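Local coordinates for putative fimbrium tip subunit Fim1C (Bacteroides ovatus, PDB 4EPS), which probably forms part of the tip of fimbriae, the filamentous cell-surface appendages that mediate cell adhesion and biofilm formation, at residues G43-F49 with N61-F67; N87-P93 with L134-T140; D272-A276 with E287-D291; M337-E342 with L455-K461. All blocks are in the same frame, centred on the assembly; numbering follows the deposited sequence. Where two conformers were deposited one is given.

How the interactions relate
The four contacts fall into two pairs on opposite sides of the chain's centre. Interactions 1 and 2, with centres 10 Å apart, lie in one sheet of the fimbrillin-like region: strands 45-52 and 87-92 are neighbours, joined by Tyr89 N to Phe49 O (2.9 Å), and Tyr91 OH lies 2.6 Å from Asn62 OD1. Interactions 3 and 4, centres 11 Å apart, both reach the six-stranded antiparallel sheet farther along the chain; helix 446-458 links them, since Tyr273 and Pro288 of interaction 3 pack on Lys457, with Tyr273 OH 3.4 Å from Lys457 CD. Interactions 1 and 3 have centres 54 Å apart and nearest atoms about 33 Å apart.

Interaction 1: residues G43-F49 with N61-F67; sequences GDQIGLF and NNMPFTF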
# COMPACT_ATOMS: atom_id res chain seq x y z
N GLY A 43 -37.75 -25.93 -18.20
CA GLY A 43 -37.50 -26.64 -19.45
C GLY A 43 -36.77 -27.96 -19.29
O GLY A 43 -36.88 -28.81 -20.16
N ASP A 44 -36.04 -28.16 -18.17
CA ASP A 44 -35.38 -29.45 -17.89
C ASP A 44 -36.40 -30.55 -17.85
O ASP A 44 -37.50 -30.34 -17.34
CB ASP A 44 -34.65 -29.39 -16.53
CG ASP A 44 -33.29 -28.75 -16.59
OD1 ASP A 44 -32.67 -28.77 -17.68
OD2 ASP A 44 -32.83 -28.25 -15.55
N GLN A 45 -36.06 -31.74 -18.41
CA GLN A 45 -36.97 -32.87 -18.41
C GLN A 45 -36.31 -34.11 -17.90
O GLN A 45 -35.14 -34.36 -18.18
CB GLN A 45 -37.52 -33.17 -19.81
CG GLN A 45 -38.43 -32.08 -20.37
CD GLN A 45 -39.07 -32.54 -21.66
OE1 GLN A 45 -38.38 -32.92 -22.61
NE2 GLN A 45 -40.41 -32.56 -21.70
N ILE A 46 -37.09 -34.90 -17.16
CA ILE A 46 -36.71 -36.20 -16.63
C ILE A 46 -37.65 -37.25 -17.20
O ILE A 46 -38.75 -36.92 -17.64
CB ILE A 46 -36.72 -36.24 -15.07
CG1 ILE A 46 -38.13 -35.95 -14.49
CG2 ILE A 46 -35.62 -35.33 -14.48
CD1 ILE A 46 -38.33 -36.49 -13.16
N GLY A 47 -37.21 -38.49 -17.16
CA GLY A 47 -38.04 -39.61 -17.58
C GLY A 47 -38.31 -40.47 -16.36
O GLY A 47 -37.40 -40.71 -15.55
N LEU A 48 -39.52 -40.98 -16.24
CA LEU A 48 -39.89 -41.82 -15.11
C LEU A 48 -40.27 -43.25 -15.56
O LEU A 48 -40.97 -43.41 -16.56
CB LEU A 48 -41.09 -41.16 -14.40
CG LEU A 48 -41.67 -41.89 -13.17
CD1 LEU A 48 -40.67 -41.92 -12.02
CD2 LEU A 48 -42.92 -41.21 -12.68
N PHE A 49 -39.87 -44.25 -14.76
CA PHE A 49 -40.21 -45.67 -14.95
C PHE A 49 -40.77 -46.27 -13.66
O PHE A 49 -40.27 -45.96 -12.57
CB PHE A 49 -38.98 -46.50 -15.35
CG PHE A 49 -38.40 -46.18 -16.71
CD1 PHE A 49 -37.42 -45.20 -16.85
CD2 PHE A 49 -38.75 -46.93 -17.83
CE1 PHE A 49 -36.86 -44.93 -18.10
CE2 PHE A 49 -38.18 -46.67 -19.08
CZ PHE A 49 -37.25 -45.66 -19.21
N ASN A 61 -43.73 -45.79 -18.44
CA ASN A 61 -42.59 -46.29 -19.20
C ASN A 61 -41.96 -45.12 -19.92
O ASN A 61 -42.48 -44.67 -20.95
CB ASN A 61 -43.07 -47.39 -20.18
CG ASN A 61 -41.97 -48.15 -20.88
OD1 ASN A 61 -40.81 -47.74 -20.91
ND2 ASN A 61 -42.30 -49.29 -21.45
N ASN A 62 -40.87 -44.57 -19.34
CA ASN A 62 -40.18 -43.39 -19.88
C ASN A 62 -41.15 -42.21 -19.96
O ASN A 62 -41.22 -41.52 -20.97
CB ASN A 62 -39.52 -43.67 -21.25
CG ASN A 62 -38.53 -42.62 -21.61
OD1 ASN A 62 -37.90 -42.01 -20.74
ND2 ASN A 62 -38.41 -42.31 -22.90
N MSE A 63 -41.91 -41.98 -18.88
CA MSE A 63 -42.87 -40.89 -18.84
C MSE A 63 -42.15 -39.57 -18.58
O MSE A 63 -41.42 -39.46 -17.59
CB MSE A 63 -43.93 -41.18 -17.78
CG MSE A 63 -45.08 -40.20 -17.79
SE MSE A 63 -46.34 -40.59 -16.33
CE MSE A 63 -46.58 -42.24 -16.58
N PRO A 64 -42.34 -38.55 -19.45
CA PRO A 64 -41.61 -37.29 -19.26
C PRO A 64 -42.27 -36.33 -18.28
O PRO A 64 -43.49 -36.17 -18.26
CB PRO A 64 -41.60 -36.67 -20.66
CG PRO A 64 -42.86 -37.21 -21.34
CD PRO A 64 -43.15 -38.55 -20.70
N PHE A 65 -41.43 -35.65 -17.50
CA PHE A 65 -41.85 -34.59 -16.58
C PHE A 65 -40.96 -33.40 -16.83
O PHE A 65 -39.75 -33.57 -16.96
CB PHE A 65 -41.80 -35.04 -15.11
CG PHE A 65 -42.90 -36.00 -14.79
CD1 PHE A 65 -42.75 -37.37 -14.99
CD2 PHE A 65 -44.14 -35.53 -14.36
CE1 PHE A 65 -43.80 -38.25 -14.73
CE2 PHE A 65 -45.19 -36.42 -14.11
CZ PHE A 65 -45.00 -37.77 -14.29
N THR A 66 -41.54 -32.19 -16.88
CA THR A 66 -40.82 -30.96 -17.17
C THR A 66 -40.84 -30.01 -15.96
O THR A 66 -41.90 -29.82 -15.34
CB THR A 66 -41.46 -30.27 -18.42
OG1 THR A 66 -41.57 -31.25 -19.45
CG2 THR A 66 -40.67 -29.07 -18.91
N PHE A 67 -39.68 -29.44 -15.63
CA PHE A 67 -39.58 -28.49 -14.53
C PHE A 67 -40.00 -27.12 -15.08
O PHE A 67 -39.57 -26.75 -16.17
CB PHE A 67 -38.15 -28.45 -13.96
CG PHE A 67 -38.02 -27.67 -12.66
CD1 PHE A 67 -38.60 -28.14 -11.48
CD2 PHE A 67 -37.24 -26.52 -12.60
CE1 PHE A 67 -38.45 -27.45 -10.28
CE2 PHE A 67 -37.07 -25.84 -11.38
CZ PHE A 67 -37.68 -26.31 -10.23
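Strands 45-49 and 63-67 run antiparallel, their axes 4.5 Å apart at closest approach and their directions 145° apart, as the two arms of a beta hairpin. Ile46 and Phe65 form a hydrogen-bonded pair, with Ile46 N to Phe65 O and Phe65 N to Ile46 O both 3.0 Å; Leu48 and Met63 form the next, with Leu48 N to Met63 O 2.8 Å. Toward the open end, Phe67 N donates to Asp44 O (2.9 Å) and Gly43 N to Phe67 O (2.8 Å). Asn62 faces Leu48 together with Met63, making a G1 beta bulge.

One face carries Ile46, Leu48, Met63 and Phe65. Ile46 CG1 meets Phe65 CB at 3.8 Å and Leu48 CD2 meets Phe65 CE1 at 3.7 Å, while Val17 and Leu15 of strand 14-19 pack on Ile46 and Phe65. On the face of Gln45 and Thr66, Gln45 NE2 donates to Thr66 OG1 (2.9 Å). Gly47 leaves space there for Asn62 OD1, which a CB would meet at 2.6 Å; OD1 is hydrogen-bonded to Tyr91 OH. The hairpin thus has an apolar face, packed in part against strand 14-19, and a more polar one.

Interaction 2: residues N87-P93 with L134-T140; sequences NFYAYYP and LMTSNAT
Tyr92 and Met135 bury the most surface here, at one end of two antiparallel segments whose end-to-end directions differ by 159°. Residues 87-92 form an extended strand, and 135-136 are strand opposite it. Tyr92 N donates to Met135 O and Met135 N to Tyr92 O, each at 2.8 Å, a hydrogen-bonded pair. Tyr92 (chi1 t) and Met135 (selenomethionine, chi1 m, chi2 t, chi3 -128°) project to the same face, placing Met135 CE 3.6 Å from Tyr92 CD1 and SE 5.4 Å from the Tyr92 ring centroid, an oblique Met-aromatic contact. Tyr92 OH bonds to Asp44, and a cis peptide precedes Pro93. Tyr91 and Thr136 form a non-hydrogen-bonded pair, CA atoms 4.3 Å apart.

Strand 87-92 lies between strands 45-52 and 135-145 in the large sheet of the fimbrillin-like region. Near Asn138 the register shifts by one residue. Ser137 (chi1 p) bridges the break: Ser137 N donates to Ala90 O, and Ser137 OG accepts from Ala90 N, both at 2.9 Å. Thr140 (chi1 m), third in surface buried by the contact (55 Å²), restores backbone pairing, with Phe88 N to Thr140 O 2.9 Å and Thr140 N to Phe88 O 2.8 Å.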
# COMPACT_ATOMS: atom_id res chain seq x y z
N ASN A 87 -41.23 -50.47 -7.76
CA ASN A 87 -39.95 -49.76 -7.75
C ASN A 87 -40.00 -48.62 -8.77
O ASN A 87 -40.28 -48.88 -9.94
CB ASN A 87 -38.81 -50.72 -8.07
CG ASN A 87 -38.45 -51.64 -6.91
OD1 ASN A 87 -38.71 -51.35 -5.74
ND2 ASN A 87 -37.85 -52.77 -7.21
N PHE A 88 -39.75 -47.36 -8.34
CA PHE A 88 -39.76 -46.23 -9.28
C PHE A 88 -38.33 -45.80 -9.57
O PHE A 88 -37.47 -45.87 -8.68
CB PHE A 88 -40.58 -45.02 -8.77
CG PHE A 88 -42.06 -45.33 -8.62
CD1 PHE A 88 -42.56 -45.91 -7.46
CD2 PHE A 88 -42.95 -45.06 -9.66
CE1 PHE A 88 -43.93 -46.20 -7.33
CE2 PHE A 88 -44.31 -45.31 -9.52
CZ PHE A 88 -44.79 -45.89 -8.36
N TYR A 89 -38.09 -45.36 -10.81
CA TYR A 89 -36.75 -44.92 -11.26
C TYR A 89 -36.86 -43.65 -12.04
O TYR A 89 -37.81 -43.51 -12.82
CB TYR A 89 -36.10 -45.99 -12.17
CG TYR A 89 -35.87 -47.33 -11.53
CD1 TYR A 89 -36.87 -48.30 -11.54
CD2 TYR A 89 -34.66 -47.64 -10.94
CE1 TYR A 89 -36.67 -49.55 -10.96
CE2 TYR A 89 -34.44 -48.89 -10.35
CZ TYR A 89 -35.44 -49.84 -10.38
OH TYR A 89 -35.23 -51.07 -9.84
N ALA A 90 -35.90 -42.75 -11.89
CA ALA A 90 -35.92 -41.53 -12.71
C ALA A 90 -34.54 -41.24 -13.26
O ALA A 90 -33.53 -41.62 -12.65
CB ALA A 90 -36.44 -40.34 -11.91
N TYR A 91 -34.49 -40.56 -14.40
CA TYR A 91 -33.21 -40.15 -14.99
C TYR A 91 -33.36 -38.80 -15.64
O TYR A 91 -34.46 -38.40 -16.06
CB TYR A 91 -32.66 -41.19 -16.01
CG TYR A 91 -33.40 -41.15 -17.33
CD1 TYR A 91 -34.68 -41.69 -17.44
CD2 TYR A 91 -32.88 -40.48 -18.43
CE1 TYR A 91 -35.40 -41.61 -18.63
CE2 TYR A 91 -33.61 -40.35 -19.61
CZ TYR A 91 -34.86 -40.93 -19.71
OH TYR A 91 -35.60 -40.79 -20.86
N TYR A 92 -32.22 -38.14 -15.79
CA TYR A 92 -32.08 -36.86 -16.46
C TYR A 92 -30.87 -36.94 -17.40
O TYR A 92 -29.84 -37.46 -16.96
CB TYR A 92 -31.83 -35.76 -15.39
CG TYR A 92 -31.49 -34.43 -16.02
CD1 TYR A 92 -30.17 -34.11 -16.34
CD2 TYR A 92 -32.48 -33.52 -16.36
CE1 TYR A 92 -29.85 -32.93 -17.01
CE2 TYR A 92 -32.18 -32.32 -17.00
CZ TYR A 92 -30.86 -32.03 -17.32
OH TYR A 92 -30.56 -30.85 -17.94
N PRO A 93 -30.86 -36.29 -18.59
CA PRO A 93 -31.99 -35.60 -19.25
C PRO A 93 -32.84 -36.59 -20.02
O PRO A 93 -32.30 -37.54 -20.62
CB PRO A 93 -31.29 -34.60 -20.18
CG PRO A 93 -29.98 -35.30 -20.56
CD PRO A 93 -29.64 -36.25 -19.43
N LEU A 134 -25.60 -36.77 -17.66
CA LEU A 134 -26.47 -37.89 -17.31
C LEU A 134 -26.53 -38.12 -15.78
O LEU A 134 -25.50 -38.24 -15.11
CB LEU A 134 -26.00 -39.17 -18.03
CG LEU A 134 -26.76 -40.47 -17.69
CD1 LEU A 134 -28.22 -40.42 -18.17
CD2 LEU A 134 -26.07 -41.69 -18.32
N MSE A 135 -27.77 -38.19 -15.26
CA MSE A 135 -28.05 -38.42 -13.84
C MSE A 135 -29.12 -39.46 -13.69
O MSE A 135 -30.11 -39.43 -14.42
CB MSE A 135 -28.54 -37.13 -13.15
CG MSE A 135 -27.52 -36.04 -13.08
SE MSE A 135 -28.42 -34.55 -12.24
CE MSE A 135 -28.01 -33.23 -13.55
N THR A 136 -28.95 -40.39 -12.74
CA THR A 136 -29.95 -41.44 -12.56
C THR A 136 -30.25 -41.69 -11.09
O THR A 136 -29.43 -41.40 -10.23
CB THR A 136 -29.43 -42.77 -13.18
OG1 THR A 136 -28.22 -43.14 -12.50
CG2 THR A 136 -29.20 -42.67 -14.71
N SER A 137 -31.40 -42.32 -10.83
CA SER A 137 -31.79 -42.76 -9.49
C SER A 137 -31.68 -44.27 -9.38
O SER A 137 -31.67 -44.98 -10.39
CB SER A 137 -33.23 -42.33 -9.19
OG SER A 137 -34.16 -43.29 -9.68
N ASN A 138 -31.71 -44.77 -8.15
CA ASN A 138 -31.85 -46.20 -7.89
C ASN A 138 -33.34 -46.42 -7.61
O ASN A 138 -34.12 -45.48 -7.79
CB ASN A 138 -30.92 -46.66 -6.77
CG ASN A 138 -29.50 -46.79 -7.26
OD1 ASN A 138 -29.22 -47.29 -8.36
ND2 ASN A 138 -28.58 -46.31 -6.48
N ALA A 139 -33.76 -47.65 -7.26
CA ALA A 139 -35.14 -48.02 -6.97
C ALA A 139 -35.68 -47.16 -5.81
O ALA A 139 -35.09 -47.12 -4.73
CB ALA A 139 -35.23 -49.50 -6.61
N THR A 140 -36.78 -46.46 -6.06
CA THR A 140 -37.37 -45.51 -5.11
C THR A 140 -38.80 -45.93 -4.78
O THR A 140 -39.55 -46.30 -5.67
CB THR A 140 -37.33 -44.09 -5.73
OG1 THR A 140 -35.99 -43.83 -6.17
CG2 THR A 140 -37.78 -43.00 -4.76

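Interaction 3: residues D272-A276 with E287-D291; sequences DYYYA and EPAKD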
# COMPACT_ATOMS: atom_id res chain seq x y z
N ASP A 272 1.01 4.04 -15.44
CA ASP A 272 1.17 2.60 -15.23
C ASP A 272 0.92 1.83 -16.55
O ASP A 272 0.11 2.27 -17.37
CB ASP A 272 0.22 2.08 -14.15
CG ASP A 272 0.58 2.44 -12.71
OD1 ASP A 272 1.68 3.03 -12.48
OD2 ASP A 272 -0.23 2.13 -11.82
N TYR A 273 1.61 0.70 -16.73
CA TYR A 273 1.47 -0.14 -17.94
C TYR A 273 0.28 -1.07 -17.78
O TYR A 273 0.14 -1.73 -16.75
CB TYR A 273 2.79 -0.95 -18.21
CG TYR A 273 3.98 -0.04 -18.43
CD1 TYR A 273 4.24 0.51 -19.69
CD2 TYR A 273 4.86 0.26 -17.39
CE1 TYR A 273 5.34 1.34 -19.90
CE2 TYR A 273 5.94 1.12 -17.58
CZ TYR A 273 6.19 1.64 -18.84
OH TYR A 273 7.26 2.48 -19.03
N TYR A 274 -0.58 -1.13 -18.81
CA TYR A 274 -1.81 -1.91 -18.80
C TYR A 274 -1.73 -3.06 -19.80
O TYR A 274 -1.31 -2.87 -20.95
CB TYR A 274 -3.02 -0.99 -19.14
CG TYR A 274 -4.34 -1.62 -18.73
CD1 TYR A 274 -4.77 -1.58 -17.40
CD2 TYR A 274 -5.14 -2.28 -19.66
CE1 TYR A 274 -5.98 -2.15 -17.02
CE2 TYR A 274 -6.36 -2.85 -19.29
CZ TYR A 274 -6.77 -2.78 -17.97
OH TYR A 274 -7.95 -3.37 -17.58
N TYR A 275 -2.11 -4.26 -19.36
CA TYR A 275 -1.94 -5.48 -20.16
C TYR A 275 -3.26 -6.13 -20.61
O TYR A 275 -4.31 -5.85 -20.05
CB TYR A 275 -1.06 -6.49 -19.37
CG TYR A 275 0.37 -5.99 -19.31
CD1 TYR A 275 0.77 -5.06 -18.34
CD2 TYR A 275 1.32 -6.39 -20.26
CE1 TYR A 275 2.04 -4.50 -18.36
CE2 TYR A 275 2.61 -5.86 -20.26
CZ TYR A 275 2.97 -4.92 -19.31
OH TYR A 275 4.23 -4.37 -19.32
N ALA A 276 -3.18 -7.00 -21.63
CA ALA A 276 -4.32 -7.70 -22.24
C ALA A 276 -5.16 -8.51 -21.23
O ALA A 276 -6.37 -8.67 -21.44
CB ALA A 276 -3.82 -8.61 -23.35
N GLU A 287 12.30 -1.80 -16.99
CA GLU A 287 12.27 -2.69 -18.16
C GLU A 287 10.88 -3.34 -18.31
O GLU A 287 10.72 -4.54 -18.10
CB GLU A 287 13.37 -3.77 -18.02
CG GLU A 287 14.78 -3.21 -18.21
CD GLU A 287 15.88 -4.26 -18.27
OE1 GLU A 287 15.86 -5.19 -17.43
OE2 GLU A 287 16.76 -4.13 -19.14
N PRO A 288 9.85 -2.55 -18.67
CA PRO A 288 8.51 -3.14 -18.79
C PRO A 288 8.42 -4.16 -19.92
O PRO A 288 9.05 -3.96 -20.95
CB PRO A 288 7.62 -1.93 -19.08
CG PRO A 288 8.49 -0.93 -19.68
CD PRO A 288 9.82 -1.11 -18.98
N ALA A 289 7.64 -5.21 -19.72
CA ALA A 289 7.37 -6.21 -20.76
C ALA A 289 6.53 -5.58 -21.85
O ALA A 289 5.51 -4.95 -21.56
CB ALA A 289 6.66 -7.42 -20.17
N LYS A 290 6.95 -5.75 -23.11
CA LYS A 290 6.22 -5.26 -24.28
C LYS A 290 5.10 -6.22 -24.60
O LYS A 290 4.02 -5.78 -25.02
CB LYS A 290 7.18 -5.11 -25.48
CG LYS A 290 6.55 -4.51 -26.74
CD LYS A 290 7.61 -4.30 -27.80
CE LYS A 290 7.07 -3.76 -29.09
NZ LYS A 290 8.19 -3.35 -29.99
N ASP A 291 5.34 -7.54 -24.43
CA ASP A 291 4.36 -8.58 -24.71
C ASP A 291 3.06 -8.36 -23.98
O ASP A 291 3.05 -8.20 -22.75
CB ASP A 291 4.88 -10.00 -24.36
CG ASP A 291 5.89 -10.58 -25.35
OD1 ASP A 291 6.15 -9.92 -26.39
OD2 ASP A 291 6.43 -11.68 -25.07
O HOH W 1 6.20 -5.13 -17.33
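Two tyrosines of strand 273-275, in the six-stranded antiparallel sheet, reach across to the loop 287-291 that leads into strand 293-300. The backbones stay well apart, the nearest CA atoms being those of Tyr273 and Pro288 at 7.7 Å, so the contact is made by long side chains bridging the gap.

Both rings stand in the m rotamer with chi2 near perpendicular (-84° for Tyr273, 83° for Tyr275). Tyr273, whose CA-to-CB bond points toward the loop, presents a ring face to Pro288: CB of Pro288 sits 3.8 Å from the Tyr273 ring centroid and only 10° off its normal, a CH-pi contact, and Pro288 CG comes within 3.5 Å of Tyr273 CZ. The same ring also packs on Lys454, Lys457 and Val458 of helix 446-458, which brings loop, strand and helix together around it. Tyr275 leaves its backbone sideways, but its end approaches the loop and meets carbonyl oxygens at its edge, with Tyr275 CE2 3.4 Å from Asp291 O. Between the two, Tyr274 has chi1 t and is directed elsewhere; its hydroxyl bonds to that of Tyr187.

The polar link is concentrated on the Tyr275 hydroxyl. Tyr275 OH donates to Ala289 O at 2.6 Å and accepts from a water 2.9 Å away, and that water in turn accepts from Ala289 N at 2.8 Å.

Interaction 4: residues M337-E342 with L455-K461; sequences MSLYTE and LIKVSDK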
# COMPACT_ATOMS: atom_id res chain seq x y z
N MSE A 337 -5.12 4.66 -22.20
CA MSE A 337 -4.94 5.07 -23.59
C MSE A 337 -4.17 3.97 -24.34
O MSE A 337 -3.15 3.49 -23.85
CB MSE A 337 -4.19 6.40 -23.70
CG MSE A 337 -4.14 6.90 -25.16
SE MSE A 337 -3.20 8.58 -25.26
CE MSE A 337 -1.47 7.93 -24.74
N SER A 338 -4.62 3.66 -25.54
CA SER A 338 -4.03 2.64 -26.40
C SER A 338 -2.60 2.95 -26.79
O SER A 338 -2.28 4.10 -27.05
CB SER A 338 -4.86 2.55 -27.70
OG SER A 338 -4.75 3.74 -28.50
N LEU A 339 -1.75 1.90 -26.94
CA LEU A 339 -0.45 2.04 -27.61
C LEU A 339 -0.71 2.26 -29.11
O LEU A 339 0.14 2.78 -29.84
CB LEU A 339 0.40 0.76 -27.45
CG LEU A 339 0.76 0.35 -26.02
CD1 LEU A 339 1.81 -0.77 -26.02
CD2 LEU A 339 1.28 1.53 -25.21
N TYR A 340 -1.86 1.76 -29.57
CA TYR A 340 -2.29 1.90 -30.97
C TYR A 340 -2.41 3.35 -31.36
O TYR A 340 -2.99 4.16 -30.62
CB TYR A 340 -3.65 1.21 -31.17
CG TYR A 340 -4.23 1.35 -32.57
CD1 TYR A 340 -4.98 2.48 -32.93
CD2 TYR A 340 -4.00 0.39 -33.55
CE1 TYR A 340 -5.48 2.64 -34.23
CE2 TYR A 340 -4.53 0.51 -34.84
CZ TYR A 340 -5.26 1.65 -35.17
OH TYR A 340 -5.78 1.79 -36.43
N THR A 341 -1.91 3.69 -32.56
CA THR A 341 -2.13 5.03 -33.13
C THR A 341 -1.98 4.96 -34.65
O THR A 341 -1.03 4.36 -35.16
CB THR A 341 -1.29 6.16 -32.50
OG1 THR A 341 -1.73 7.41 -33.05
CG2 THR A 341 0.23 5.99 -32.71
N GLU A 342 -2.92 5.58 -35.35
CA GLU A 342 -2.90 5.69 -36.82
C GLU A 342 -3.55 6.98 -37.19
O GLU A 342 -4.26 7.55 -36.35
CB GLU A 342 -3.65 4.52 -37.51
CG GLU A 342 -3.06 3.12 -37.37
CD GLU A 342 -1.63 2.87 -37.83
OE1 GLU A 342 -1.17 3.54 -38.78
OE2 GLU A 342 -0.98 1.97 -37.24
N LEU A 455 5.18 5.35 -23.11
CA LEU A 455 4.92 4.85 -24.45
C LEU A 455 6.20 4.41 -25.16
O LEU A 455 6.23 3.35 -25.77
CB LEU A 455 4.20 5.91 -25.30
CG LEU A 455 2.76 6.21 -24.92
CD1 LEU A 455 2.21 7.39 -25.77
CD2 LEU A 455 1.87 4.98 -25.14
N ILE A 456 7.26 5.22 -25.06
CA ILE A 456 8.53 4.93 -25.76
C ILE A 456 9.22 3.63 -25.25
O ILE A 456 10.05 3.08 -25.96
CB ILE A 456 9.48 6.18 -25.67
CG1 ILE A 456 10.62 6.15 -26.75
CG2 ILE A 456 10.05 6.39 -24.28
CD1 ILE A 456 10.13 6.30 -28.25
N LYS A 457 8.85 3.13 -24.06
CA LYS A 457 9.44 1.90 -23.51
C LYS A 457 8.74 0.65 -24.02
O LYS A 457 9.31 -0.44 -23.93
CB LYS A 457 9.40 1.93 -21.97
CG LYS A 457 10.23 3.06 -21.38
CD LYS A 457 10.55 2.79 -19.92
CE LYS A 457 11.24 3.97 -19.29
NZ LYS A 457 11.24 3.85 -17.80
N VAL A 458 7.49 0.77 -24.52
CA VAL A 458 6.70 -0.41 -24.95
C VAL A 458 6.17 -0.31 -26.39
O VAL A 458 5.44 -1.21 -26.84
CB VAL A 458 5.51 -0.70 -24.00
CG1 VAL A 458 6.00 -1.26 -22.65
CG2 VAL A 458 4.63 0.54 -23.80
N SER A 459 6.48 0.78 -27.06
CA SER A 459 6.02 1.06 -28.43
C SER A 459 7.07 1.87 -29.16
O SER A 459 7.91 2.51 -28.51
CB SER A 459 4.69 1.82 -28.36
OG SER A 459 4.22 2.30 -29.61
N ASP A 460 6.97 1.92 -30.51
CA ASP A 460 7.88 2.73 -31.30
C ASP A 460 7.24 4.10 -31.59
O ASP A 460 7.87 4.96 -32.19
CB ASP A 460 8.29 1.99 -32.59
CG ASP A 460 9.16 0.77 -32.31
OD1 ASP A 460 10.04 0.85 -31.42
OD2 ASP A 460 8.93 -0.27 -32.95
N LYS A 461 6.00 4.31 -31.11
CA LYS A 461 5.29 5.58 -31.33
C LYS A 461 4.91 6.28 -30.04
O LYS A 461 4.42 5.65 -29.10
CB LYS A 461 4.01 5.32 -32.14
CG LYS A 461 4.24 4.77 -33.54
CD LYS A 461 3.01 4.08 -34.08
CE LYS A 461 2.96 4.11 -35.59
NZ LYS A 461 1.62 3.69 -36.09
O HOH W 2 2.06 4.39 -28.79
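Residues 337-342, which continue from strand 334-338, pack against the C-terminal part of helix 446-458 and the residues that follow, a helix-on-sheet contact at the six-stranded antiparallel sheet. The chief bump is Leu339, which has the largest surface buried here. Its CA-to-CB bond leaves sideways, but its end leans to the helix: Leu339 CD2 lies 3.5 Å from Leu455 CD2 and 3.8 Å from Val458 CG2, while Leu339 CD1 is 3.7 Å from Val458 O. Leu455 and Val458, three residues apart, form the hollow that receives it. Leu455 meets Met337 (selenomethionine) as well, whose CE comes to 3.9 Å from Leu455 CD1. Ile296 and Cys293 of strand 293-300 touch Leu455 and Val458 respectively.

Toward Lys461, fit gives way to bridging. Ser459 OG accepts from Lys461 N at 3.1 Å, an ST turn, and a water fills the space between the two segments, donating to Leu339 O and to Lys461 O, each at 2.7 Å, and lying 3.1 Å from Ser459 OG. Lys461 then stretches over Thr341, its CD 3.6 Å from Thr341 CG2, so that its aliphatic part packs while its charge goes farther. The ammonium reaches two acceptors: Lys461 NZ donates to Thr341 O at 2.9 Å and makes a salt bridge to Glu342 OE2 at 3.3 Å.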